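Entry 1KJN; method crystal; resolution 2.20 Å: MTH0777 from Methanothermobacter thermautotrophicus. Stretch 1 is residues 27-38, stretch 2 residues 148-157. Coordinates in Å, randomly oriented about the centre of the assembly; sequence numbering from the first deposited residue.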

# COMPACT_ATOMS: atom_id res chain seq x y z
N TYR A 27 8.85 0.38 0.99
CA TYR A 27 9.97 0.10 0.10
C TYR A 27 11.25 0.81 0.59
O TYR A 27 12.31 0.22 0.64
CB TYR A 27 9.66 0.57 -1.33
CG TYR A 27 10.77 0.25 -2.32
CD1 TYR A 27 11.73 1.20 -2.66
CD2 TYR A 27 10.87 -1.03 -2.88
CE1 TYR A 27 12.78 0.89 -3.55
CE2 TYR A 27 11.91 -1.35 -3.78
CZ TYR A 27 12.86 -0.39 -4.11
OH TYR A 27 13.85 -0.70 -5.01
N THR A 28 11.11 2.08 0.96
CA THR A 28 12.23 2.88 1.45
C THR A 28 12.73 2.32 2.78
O THR A 28 13.93 2.21 2.98
CB THR A 28 11.82 4.34 1.62
OG1 THR A 28 11.21 4.79 0.40
CG2 THR A 28 13.05 5.24 1.92
N SER A 29 11.81 1.92 3.67
CA SER A 29 12.21 1.37 4.97
C SER A 29 13.00 0.07 4.80
O SER A 29 13.95 -0.20 5.54
CB SER A 29 10.99 1.13 5.86
OG SER A 29 11.38 0.48 7.07
N HIS A 30 12.59 -0.73 3.83
CA HIS A 30 13.29 -1.96 3.54
C HIS A 30 14.68 -1.62 3.04
O HIS A 30 15.63 -2.31 3.37
CB HIS A 30 12.55 -2.78 2.49
CG HIS A 30 13.31 -3.97 2.02
ND1 HIS A 30 13.85 -4.06 0.75
CD2 HIS A 30 13.60 -5.15 2.64
CE1 HIS A 30 14.42 -5.24 0.60
NE2 HIS A 30 14.29 -5.92 1.73
N LYS A 31 14.79 -0.58 2.21
CA LYS A 31 16.11 -0.19 1.70
C LYS A 31 17.02 0.19 2.85
O LYS A 31 18.19 -0.19 2.88
CB LYS A 31 15.98 1.00 0.75
CG LYS A 31 15.25 0.69 -0.53
CD LYS A 31 16.05 -0.27 -1.42
CE LYS A 31 17.09 0.46 -2.25
NZ LYS A 31 17.74 -0.47 -3.22
N LEU A 32 16.47 0.93 3.82
CA LEU A 32 17.23 1.37 4.97
C LEU A 32 17.65 0.22 5.86
O LEU A 32 18.78 0.20 6.35
CB LEU A 32 16.44 2.44 5.75
CG LEU A 32 16.31 3.79 5.04
CD1 LEU A 32 15.40 4.74 5.79
CD2 LEU A 32 17.68 4.42 4.86
N LYS A 33 16.76 -0.76 6.05
CA LYS A 33 17.06 -1.93 6.88
C LYS A 33 18.14 -2.78 6.21
O LYS A 33 18.86 -3.51 6.88
CB LYS A 33 15.81 -2.78 7.11
CG LYS A 33 14.82 -2.17 8.11
CD LYS A 33 13.52 -2.95 8.20
CE LYS A 33 13.72 -4.38 8.74
NZ LYS A 33 14.46 -4.39 10.05
N LYS A 34 18.19 -2.70 4.89
CA LYS A 34 19.16 -3.42 4.09
C LYS A 34 20.52 -2.80 4.41
O LYS A 34 21.55 -3.47 4.34
CB LYS A 34 18.83 -3.23 2.61
CG LYS A 34 19.11 -4.41 1.71
CD LYS A 34 18.22 -5.59 2.03
CE LYS A 34 18.55 -6.76 1.11
NZ LYS A 34 18.06 -8.06 1.65
N LYS A 35 20.51 -1.51 4.75
CA LYS A 35 21.74 -0.80 5.10
C LYS A 35 22.11 -0.93 6.59
O LYS A 35 23.07 -0.30 7.04
CB LYS A 35 21.64 0.68 4.71
CG LYS A 35 21.68 0.96 3.22
CD LYS A 35 21.39 2.43 2.98
CE LYS A 35 21.57 2.83 1.54
NZ LYS A 35 23.01 2.83 1.17
N GLY A 36 21.35 -1.71 7.35
CA GLY A 36 21.64 -1.90 8.77
C GLY A 36 20.80 -1.10 9.75
O GLY A 36 20.79 -1.38 10.96
N PHE A 37 20.09 -0.11 9.24
CA PHE A 37 19.25 0.74 10.06
C PHE A 37 18.08 0.05 10.72
O PHE A 37 17.52 -0.91 10.19
CB PHE A 37 18.64 1.85 9.20
CG PHE A 37 19.58 2.94 8.87
CD1 PHE A 37 20.24 2.97 7.65
CD2 PHE A 37 19.81 3.96 9.78
CE1 PHE A 37 21.11 4.00 7.34
CE2 PHE A 37 20.68 4.99 9.48
CZ PHE A 37 21.34 5.01 8.26
N ARG A 38 17.69 0.58 11.88
CA ARG A 38 16.50 0.11 12.58
C ARG A 38 15.56 1.24 12.16
O ARG A 38 15.91 2.41 12.30
CB ARG A 38 16.71 0.12 14.09
CG ARG A 38 15.81 -0.84 14.81
CD ARG A 38 15.95 -0.69 16.31
NE ARG A 38 14.88 0.14 16.86
CZ ARG A 38 13.68 -0.32 17.17
NH1 ARG A 38 13.39 -1.61 16.99
NH2 ARG A 38 12.74 0.50 17.61
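Stretch 2 148-157: RIDRFMEEKP

Stretch 2 enters as a helix already under way and stays helical from Arg148 to Met153; Glu154 is the first residue to leave helical phi/psi, at -70/11°, and the chain then runs irregularly to its C-terminal carboxylate on Pro157. Its helix runs nearly parallel to helix 27-34 of stretch 1, with 18° between the N-to-C directions (signed crossing angle -18°) and a closest axial approach of 10.9 Å. The register follows from the nearest CA pairs: Thr28 CA to Ile149 CA 7.3 Å, Lys31 CA to Met153 CA 7.3 Å, and Leu32 CA to Pro157 CA 7.8 Å. Both stretches thus advance in the same direction, and the contact buries 527 Å² summed over both sides.

Tyr27 points its CA-to-CB bond toward stretch 2, and its t rotamer brings the hydroxyl to Asp150: OH donates to OD1 at 2.6 Å, with the acceptor at the ring edge, near the ring plane. On Asp150 the CA-to-CB bond points sideways, but the carboxylate end comes nearer. Thr28 packs on two residues, with OG1 3.6 Å from Ile149 CD1 and CG2 3.5 Å from Met153 CE. The CA-to-CB bond of Ser29 points away, and His30 is out of reach.

Lys31, one turn beyond Tyr27, converges on the same carboxylate oxygen. Its NZ lies 3.3 Å from Asp150 OD1, a salt bridge whose hydrogen bond is weak by geometry. A water adds a second, indirect link, accepting from Lys31 NZ at 2.8 Å and donating to Asp150 O at 2.8 Å. The aliphatic part of the lysine also covers Met153, CE to CB 3.9 Å.

Met153, a selenomethionine, loses 105 Å² to stretch 1, the largest share of any residue here. Leu32 CD2 meets its CE at 3.6 Å and also reaches Pro157 CB at 4.0 Å, so this one methyl touches both the helix and the chain end.

Lys33 and Lys34 make no contact, but the CA-to-CB bond of Lys35 points toward stretch 2. Its NZ donates to Met153 O at 2.7 Å, a carbonyl in the last turn of that helix, while its CE lies 3.8 Å from Met153 SE and 3.9 Å from Pro157 CD.

Gly36 is the first residue after the helix to leave helical phi/psi, in a Schellman motif: phi is +101°, and the bonds Gly36 N to Lys33 O (3.1 Å) and Phe37 N to Leu32 O (3.2 Å) run back into the last turn. The CA-to-CB bond of Phe37 then points toward stretch 2, its CE1 3.9 Å from Pro157 CB. Arg38 is out of reach, so the contact closes at Phe37.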

# COMPACT_ATOMS: atom_id res chain seq x y z
N ARG A 148 14.17 6.90 -8.48
CA ARG A 148 14.93 7.98 -7.85
C ARG A 148 15.34 7.63 -6.41
O ARG A 148 16.39 8.06 -5.96
CB ARG A 148 14.15 9.29 -7.92
CG ARG A 148 14.12 9.81 -9.33
CD ARG A 148 13.01 10.81 -9.60
NE ARG A 148 12.49 10.58 -10.94
CZ ARG A 148 11.55 11.29 -11.55
NH1 ARG A 148 10.99 12.32 -10.93
NH2 ARG A 148 11.20 10.99 -12.80
N ILE A 149 14.54 6.81 -5.70
CA ILE A 149 14.90 6.39 -4.35
C ILE A 149 16.04 5.37 -4.43
O ILE A 149 16.95 5.39 -3.60
CB ILE A 149 13.68 5.78 -3.58
CG1 ILE A 149 12.71 6.89 -3.18
CG2 ILE A 149 14.14 5.02 -2.33
CD1 ILE A 149 11.33 6.38 -2.83
N ASP A 150 15.97 4.46 -5.40
CA ASP A 150 17.05 3.47 -5.56
C ASP A 150 18.39 4.17 -5.77
O ASP A 150 19.41 3.76 -5.20
CB ASP A 150 16.80 2.58 -6.78
CG ASP A 150 15.85 1.45 -6.49
OD1 ASP A 150 15.72 1.05 -5.30
OD2 ASP A 150 15.24 0.95 -7.44
N ARG A 151 18.38 5.21 -6.60
CA ARG A 151 19.58 5.97 -6.92
C ARG A 151 20.16 6.65 -5.70
O ARG A 151 21.36 6.53 -5.41
CB ARG A 151 19.29 6.99 -8.04
CG ARG A 151 18.84 6.32 -9.34
CD ARG A 151 19.07 7.21 -10.57
NE ARG A 151 18.74 6.54 -11.83
CZ ARG A 151 19.20 5.34 -12.22
NH1 ARG A 151 20.02 4.65 -11.44
NH2 ARG A 151 18.83 4.84 -13.39
N PHE A 152 19.30 7.35 -4.96
CA PHE A 152 19.71 8.01 -3.73
C PHE A 152 20.34 6.99 -2.79
O PHE A 152 21.39 7.23 -2.21
CB PHE A 152 18.48 8.63 -3.05
CG PHE A 152 18.77 9.18 -1.68
CD1 PHE A 152 19.20 10.49 -1.52
CD2 PHE A 152 18.61 8.39 -0.55
CE1 PHE A 152 19.48 11.01 -0.26
CE2 PHE A 152 18.89 8.89 0.72
CZ PHE A 152 19.33 10.21 0.87
N MSE A 153 19.70 5.83 -2.66
CA MSE A 153 20.17 4.77 -1.77
C MSE A 153 21.48 4.08 -2.14
O MSE A 153 22.16 3.54 -1.28
CB MSE A 153 19.08 3.71 -1.60
CG MSE A 153 17.86 4.18 -0.84
SE MSE A 153 18.24 4.51 1.03
CE MSE A 153 16.52 5.25 1.52
N GLU A 154 21.80 4.01 -3.43
CA GLU A 154 23.04 3.35 -3.81
C GLU A 154 24.28 4.16 -3.40
O GLU A 154 25.40 3.79 -3.74
CB GLU A 154 23.04 2.99 -5.30
CG GLU A 154 22.92 4.17 -6.22
CD GLU A 154 22.82 3.79 -7.70
OE1 GLU A 154 23.39 4.52 -8.54
OE2 GLU A 154 22.17 2.79 -8.02
N GLU A 155 24.09 5.21 -2.59
CA GLU A 155 25.22 6.06 -2.20
C GLU A 155 25.13 7.01 -1.00
O GLU A 155 26.19 7.53 -0.58
CB GLU A 155 25.59 6.93 -3.42
CG GLU A 155 24.39 7.67 -4.05
CD GLU A 155 24.70 8.19 -5.45
OE1 GLU A 155 25.76 8.82 -5.61
OE2 GLU A 155 23.92 7.93 -6.40
N LYS A 156 23.94 7.22 -0.42
CA LYS A 156 23.82 8.23 0.67
C LYS A 156 23.75 7.94 2.21
O LYS A 156 24.72 8.23 2.96
CB LYS A 156 22.72 9.25 0.29
CG LYS A 156 22.74 9.73 -1.21
CD LYS A 156 23.85 10.72 -1.54
CE LYS A 156 24.01 10.93 -3.08
NZ LYS A 156 22.74 11.17 -3.84
N PRO A 157 22.64 7.34 2.72
CA PRO A 157 22.50 7.05 4.15
C PRO A 157 23.65 6.32 4.87
O PRO A 157 24.13 6.86 5.91
CB PRO A 157 21.20 6.24 4.21
CG PRO A 157 20.46 6.68 3.03
CD PRO A 157 21.53 6.72 1.98
OXT PRO A 157 24.02 5.20 4.43
O HOH W 1 19.71 1.06 -4.56